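Local coordinates for periplasmic sugar-binding protein (Chloroflexus aurantiacus, PDB 4RXU) that binds D-glucose in the cleft between its two lobes and probably serves as the solute receptor of an ABC-type sugar transporter, at residues A143-D148 and Q292-F297; T255-A260 and K281-Y286. All coordinates share one frame; numbering follows the deposited sequence.

Contact 1: residues A143-D148 and Q292-F297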
loop_
_atom_site.group_PDB
_atom_site.type_symbol
_atom_site.label_atom_id
_atom_site.label_comp_id
_atom_site.label_asym_id
_atom_site.label_seq_id
_atom_site.Cartn_x
_atom_site.Cartn_y
_atom_site.Cartn_z
ATOM N N ALA A 143 9.383 7.361 5.649
ATOM C CA ALA A 143 10.666 8.055 5.577
ATOM C C ALA A 143 10.967 8.910 6.811
ATOM O O ALA A 143 12.108 8.953 7.289
ATOM C CB ALA A 143 10.728 8.908 4.326
ATOM N N GLN A 144 9.947 9.599 7.304
ATOM C CA GLN A 144 10.114 10.488 8.447
ATOM C C GLN A 144 10.569 9.698 9.684
ATOM O O GLN A 144 11.418 10.160 10.431
ATOM C CB GLN A 144 8.837 11.291 8.714
ATOM C CG GLN A 144 9.053 12.430 9.691
ATOM C CD GLN A 144 9.971 13.484 9.113
ATOM O OE1 GLN A 144 9.693 14.038 8.052
ATOM N NE2 GLN A 144 11.079 13.744 9.791
ATOM N N TYR A 145 10.047 8.487 9.852
ATOM C CA TYR A 145 10.475 7.618 10.945
ATOM C C TYR A 145 11.983 7.349 10.849
ATOM O O TYR A 145 12.713 7.466 11.833
ATOM C CB TYR A 145 9.685 6.292 10.979
ATOM C CG TYR A 145 10.153 5.433 12.120
ATOM C CD1 TYR A 145 11.254 4.591 11.961
ATOM C CD2 TYR A 145 9.542 5.500 13.363
ATOM C CE1 TYR A 145 11.735 3.826 13.008
ATOM C CE2 TYR A 145 10.005 4.736 14.423
ATOM C CZ TYR A 145 11.093 3.907 14.238
ATOM O OH TYR A 145 11.561 3.164 15.278
ATOM N N LEU A 146 12.462 7.060 9.646
ATOM C CA LEU A 146 13.871 6.781 9.443
ATOM C C LEU A 146 14.699 8.018 9.768
ATOM O O LEU A 146 15.701 7.950 10.498
ATOM C CB LEU A 146 14.142 6.310 8.027
ATOM C CG LEU A 146 13.487 4.963 7.687
ATOM C CD1 LEU A 146 13.718 4.639 6.222
ATOM C CD2 LEU A 146 13.958 3.768 8.520
ATOM N N VAL A 147 14.271 9.148 9.215
ATOM C CA VAL A 147 14.959 10.421 9.451
ATOM C C VAL A 147 15.034 10.739 10.954
ATOM O O VAL A 147 16.096 11.134 11.476
ATOM C CB VAL A 147 14.261 11.577 8.699
ATOM C CG1 VAL A 147 14.895 12.902 9.060
ATOM C CG2 VAL A 147 14.369 11.390 7.185
ATOM N N ASP A 148 13.923 10.521 11.656
ATOM C CA ASP A 148 13.830 10.887 13.060
ATOM C C ASP A 148 14.735 10.043 13.932
ATOM O O ASP A 148 15.060 10.438 15.061
ATOM C CB ASP A 148 12.383 10.773 13.561
ATOM C CG ASP A 148 11.462 11.884 13.024
ATOM O OD1 ASP A 148 11.938 12.863 12.410
ATOM O OD2 ASP A 148 10.235 11.765 13.210
ATOM N N GLN A 292 10.721 -5.248 13.961
ATOM C CA GLN A 292 10.315 -4.283 12.953
ATOM C C GLN A 292 10.057 -3.001 13.716
ATOM O O GLN A 292 9.550 -3.034 14.817
ATOM C CB GLN A 292 9.052 -4.765 12.244
ATOM C CG GLN A 292 8.421 -3.757 11.281
ATOM C CD GLN A 292 7.251 -4.328 10.476
ATOM O OE1 GLN A 292 7.162 -5.544 10.220
ATOM N NE2 GLN A 292 6.388 -3.432 9.993
ATOM N N SER A 293 10.424 -1.868 13.154
ATOM C CA SER A 293 10.411 -0.613 13.916
ATOM C C SER A 293 9.047 0.050 13.975
ATOM O O SER A 293 8.637 0.608 14.986
ATOM C CB SER A 293 11.433 0.387 13.330
ATOM O OG SER A 293 12.684 -0.220 13.162
ATOM N N MET A 294 8.344 0.011 12.857
ATOM C CA MET A 294 7.064 0.678 12.744
ATOM C C MET A 294 6.253 0.104 11.629
ATOM O O MET A 294 6.776 -0.540 10.734
ATOM C CB MET A 294 7.222 2.180 12.488
ATOM C CG MET A 294 7.844 2.532 11.135
ATOM S SD MET A 294 6.672 2.712 9.698
ATOM C CE MET A 294 6.411 4.497 9.782
ATOM N N THR A 295 4.955 0.375 11.697
ATOM C CA THR A 295 4.073 0.144 10.572
ATOM C C THR A 295 3.125 1.342 10.448
ATOM O O THR A 295 2.723 1.952 11.433
ATOM C CB THR A 295 3.268 -1.185 10.688
ATOM O OG1 THR A 295 2.622 -1.493 9.441
ATOM C CG2 THR A 295 2.224 -1.110 11.803
ATOM N N VAL A 296 2.757 1.660 9.218
ATOM C CA VAL A 296 1.723 2.642 8.955
ATOM C C VAL A 296 0.367 1.928 8.972
ATOM O O VAL A 296 0.100 1.036 8.165
ATOM C CB VAL A 296 1.938 3.454 7.665
ATOM C CG1 VAL A 296 0.779 4.415 7.484
ATOM C CG2 VAL A 296 3.257 4.224 7.734
ATOM N N PHE A 297 -0.471 2.313 9.934
ATOM C CA PHE A 297 -1.790 1.712 10.118
ATOM C C PHE A 297 -2.770 2.419 9.206
ATOM O O PHE A 297 -2.911 3.629 9.273
ATOM C CB PHE A 297 -2.234 1.875 11.576
ATOM C CG PHE A 297 -3.681 1.528 11.842
ATOM C CD1 PHE A 297 -4.216 0.319 11.403
ATOM C CD2 PHE A 297 -4.509 2.404 12.533
ATOM C CE1 PHE A 297 -5.536 0.003 11.654
ATOM C CE2 PHE A 297 -5.838 2.079 12.788
ATOM C CZ PHE A 297 -6.346 0.886 12.334
#
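A small CH-pi and apolar contact joins the last turns of helix 135-148 to the loop that leads into strand 295-298, with Y145 lying against M294 and S293. CG of M294 sits over one face of the tyrosine ring, 4.1 Å from its centroid and 19° off the normal, a CH-pi contact displaced toward the ring's rim. The M294 chain bends at chi2 and chi3, so CG lies over the ring and the CE methyl comes back to CB of Y145 at 3.9 Å. Y145 points its CG anti to the backbone N (chi1 -180°), and its hydroxyl end reaches S293, where OH lies 3.4 Å from CB. In this type I periplasmic-binding-protein fold, strand 295-298 pairs antiparallel with strand 332-343, and the loop before it runs beside strand 269-274: S293 OG is hydrogen-bonded to V274 N. Cut back to an alanine, Y145 would probably leave M294 CG without the ring under it and S293 CB without its neighbour, opening a gap between helix and loop. One residue before S293, Q292 donates from NE2 forward along the chain to M294 O, 3.0 Å away and nearly straight (177°). H149 stacks its ring on Y145.

Contact 2: residues T255-A260 and K281-Y286; sequences TARAIA and KASVQY
R257 carries most of this helix-to-helix contact, laying its side chain across A282, S283 and Y286 of helix 281-288. Before it, T255 packs on A227 of helix 224-237, its OG1 hydrogen-bonded to N252, a residue of the glucose pocket. At R257 the chain leaves with CG beside the backbone N, runs out over the tyrosine and bends at chi3. CD stands almost exactly above the centre of the Y286 ring, 3.7 Å from the centroid and 3° off the normal, a CH-pi contact, while CB approaches the rim at CE2, also 3.7 Å away. Beyond the bend the guanidinium is turned 87° from the ring, so the tyrosine holds the aliphatic stem and not the charged plane. One guanidinium face rests on the A282 methyl, with CB 3.5 Å from NE. At its edge, NH1 donates in plane to S283 OG, 3.0 Å away; that hydroxyl is also hydrogen-bonded to Q292 OE1. Methyl and hydroxyl together fix how the flat group is turned. One turn after A256, A260 points its methyl toward the partner helix, and just past it D261 takes the hydroxyl of Y286 in a hydrogen bond. The axes of segments 255-260 and 281-286 approach to 10.3 Å and cross at 46°, their N-to-C directions pointing broadly the same way. A258 packs helix 253-264 on helix 224-237, whereas V284 packs helix 281-288 on helix 348-354, and strand 269-274 lies between the two contacting helices in the chain.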
loop_
_atom_site.group_PDB
_atom_site.type_symbol
_atom_site.label_atom_id
_atom_site.label_comp_id
_atom_site.label_asym_id
_atom_site.label_seq_id
_atom_site.Cartn_x
_atom_site.Cartn_y
_atom_site.Cartn_z
ATOM N N THR A 255 6.828 -7.506 3.233
ATOM C CA THR A 255 8.159 -7.288 2.675
ATOM C C THR A 255 9.146 -6.791 3.753
ATOM O O THR A 255 10.322 -7.153 3.724
ATOM C CB THR A 255 8.135 -6.334 1.453
ATOM O OG1 THR A 255 7.674 -5.025 1.828
ATOM C CG2 THR A 255 7.297 -6.895 0.302
ATOM N N ALA A 256 8.653 -5.985 4.703
ATOM C CA ALA A 256 9.463 -5.562 5.851
ATOM C C ALA A 256 9.997 -6.742 6.661
ATOM O O ALA A 256 11.170 -6.743 7.057
ATOM C CB ALA A 256 8.669 -4.631 6.748
ATOM N N ARG A 257 9.155 -7.732 6.918
ATOM C CA ARG A 257 9.596 -8.872 7.714
ATOM C C ARG A 257 10.630 -9.663 6.937
ATOM O O ARG A 257 11.614 -10.115 7.514
ATOM C CB ARG A 257 8.412 -9.734 8.130
ATOM C CG ARG A 257 7.433 -9.010 9.058
ATOM C CD ARG A 257 6.487 -9.979 9.763
ATOM N NE ARG A 257 5.839 -10.915 8.828
ATOM C CZ ARG A 257 4.809 -10.611 8.040
ATOM N NH1 ARG A 257 4.265 -9.399 8.106
ATOM N NH2 ARG A 257 4.326 -11.525 7.167
ATOM N N ALA A 258 10.405 -9.834 5.630
ATOM C CA ALA A 258 11.344 -10.583 4.780
ATOM C C ALA A 258 12.711 -9.906 4.776
ATOM O O ALA A 258 13.746 -10.552 4.928
ATOM C CB ALA A 258 10.812 -10.665 3.359
ATOM N N ILE A 259 12.697 -8.591 4.623
ATOM C CA ILE A 259 13.912 -7.794 4.570
ATOM C C ILE A 259 14.588 -7.746 5.936
ATOM O O ILE A 259 15.800 -7.975 6.063
ATOM C CB ILE A 259 13.614 -6.365 4.035
ATOM C CG1 ILE A 259 13.165 -6.452 2.563
ATOM C CG2 ILE A 259 14.826 -5.466 4.196
ATOM C CD1 ILE A 259 12.404 -5.252 2.044
ATOM N N ALA A 260 13.795 -7.487 6.964
ATOM C CA ALA A 260 14.307 -7.548 8.340
ATOM C C ALA A 260 14.958 -8.890 8.658
ATOM O O ALA A 260 16.009 -8.929 9.296
ATOM C CB ALA A 260 13.197 -7.249 9.339
ATOM N N LYS A 281 -0.858 -8.769 11.337
ATOM C CA LYS A 281 -0.668 -9.315 12.680
ATOM C C LYS A 281 0.776 -9.729 12.927
ATOM O O LYS A 281 1.334 -9.436 13.982
ATOM C CB LYS A 281 -1.651 -10.453 12.951
ATOM C CG LYS A 281 -3.085 -9.946 13.039
ATOM C CD LYS A 281 -4.084 -11.053 13.310
ATOM C CE LYS A 281 -5.512 -10.570 13.330
ATOM N NZ LYS A 281 -6.439 -11.704 13.602
ATOM N N ALA A 282 1.375 -10.406 11.948
ATOM C CA ALA A 282 2.737 -10.904 12.123
ATOM C C ALA A 282 3.697 -9.747 12.271
ATOM O O ALA A 282 4.711 -9.873 12.956
ATOM C CB ALA A 282 3.155 -11.816 10.968
ATOM N N SER A 283 3.404 -8.623 11.619
ATOM C CA SER A 283 4.265 -7.447 11.801
ATOM C C SER A 283 4.011 -6.726 13.109
ATOM O O SER A 283 4.932 -6.135 13.676
ATOM C CB SER A 283 4.160 -6.442 10.640
ATOM O OG SER A 283 4.911 -6.889 9.538
ATOM N N VAL A 284 2.764 -6.720 13.571
ATOM C CA VAL A 284 2.492 -6.175 14.906
ATOM C C VAL A 284 3.336 -6.949 15.923
ATOM O O VAL A 284 3.966 -6.356 16.811
ATOM C CB VAL A 284 0.999 -6.240 15.264
ATOM C CG1 VAL A 284 0.747 -5.760 16.699
ATOM C CG2 VAL A 284 0.211 -5.368 14.300
ATOM N N GLN A 285 3.395 -8.272 15.760
ATOM C CA GLN A 285 4.200 -9.071 16.680
ATOM C C GLN A 285 5.682 -8.740 16.533
ATOM O O GLN A 285 6.385 -8.618 17.520
ATOM C CB GLN A 285 3.954 -10.552 16.480
ATOM C CG GLN A 285 4.455 -11.399 17.652
ATOM C CD GLN A 285 3.820 -11.036 18.990
ATOM O OE1 GLN A 285 2.611 -11.139 19.143
ATOM N NE2 GLN A 285 4.636 -10.549 19.946
ATOM N N TYR A 286 6.184 -8.630 15.305
ATOM C CA TYR A 286 7.578 -8.159 15.132
ATOM C C TYR A 286 7.824 -6.831 15.825
ATOM O O TYR A 286 8.886 -6.637 16.400
ATOM C CB TYR A 286 7.974 -8.008 13.671
ATOM C CG TYR A 286 8.593 -9.232 13.006
ATOM C CD1 TYR A 286 8.180 -10.531 13.309
ATOM C CD2 TYR A 286 9.557 -9.081 12.000
ATOM C CE1 TYR A 286 8.750 -11.630 12.675
ATOM C CE2 TYR A 286 10.121 -10.170 11.352
ATOM C CZ TYR A 286 9.734 -11.440 11.701
ATOM O OH TYR A 286 10.296 -12.498 11.058
#

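How the contacts relate
From the N terminus, helix 135-148 comes first, and its partner segment 292-297 does not arrive until 144 residues further on, so contact 1 closes a long loop that takes in the parallel four-stranded sheet. Contact 2 lies wholly within that span: helix 253-264 leads through strand 269-274 to helix 281-288, closing a much shorter loop. The pair is therefore nested, not crossed. Segment 292-297 begins after three residues beyond helix 281-288, and Q292 bridges the contacts, adding to its bond with S283 the packing of its CB on Y286 CB. Contact 1 joins helix 135-148 to the lead-in of strand 295-298; contact 2 joins helix 253-264 to helix 281-288, against which that lead-in packs.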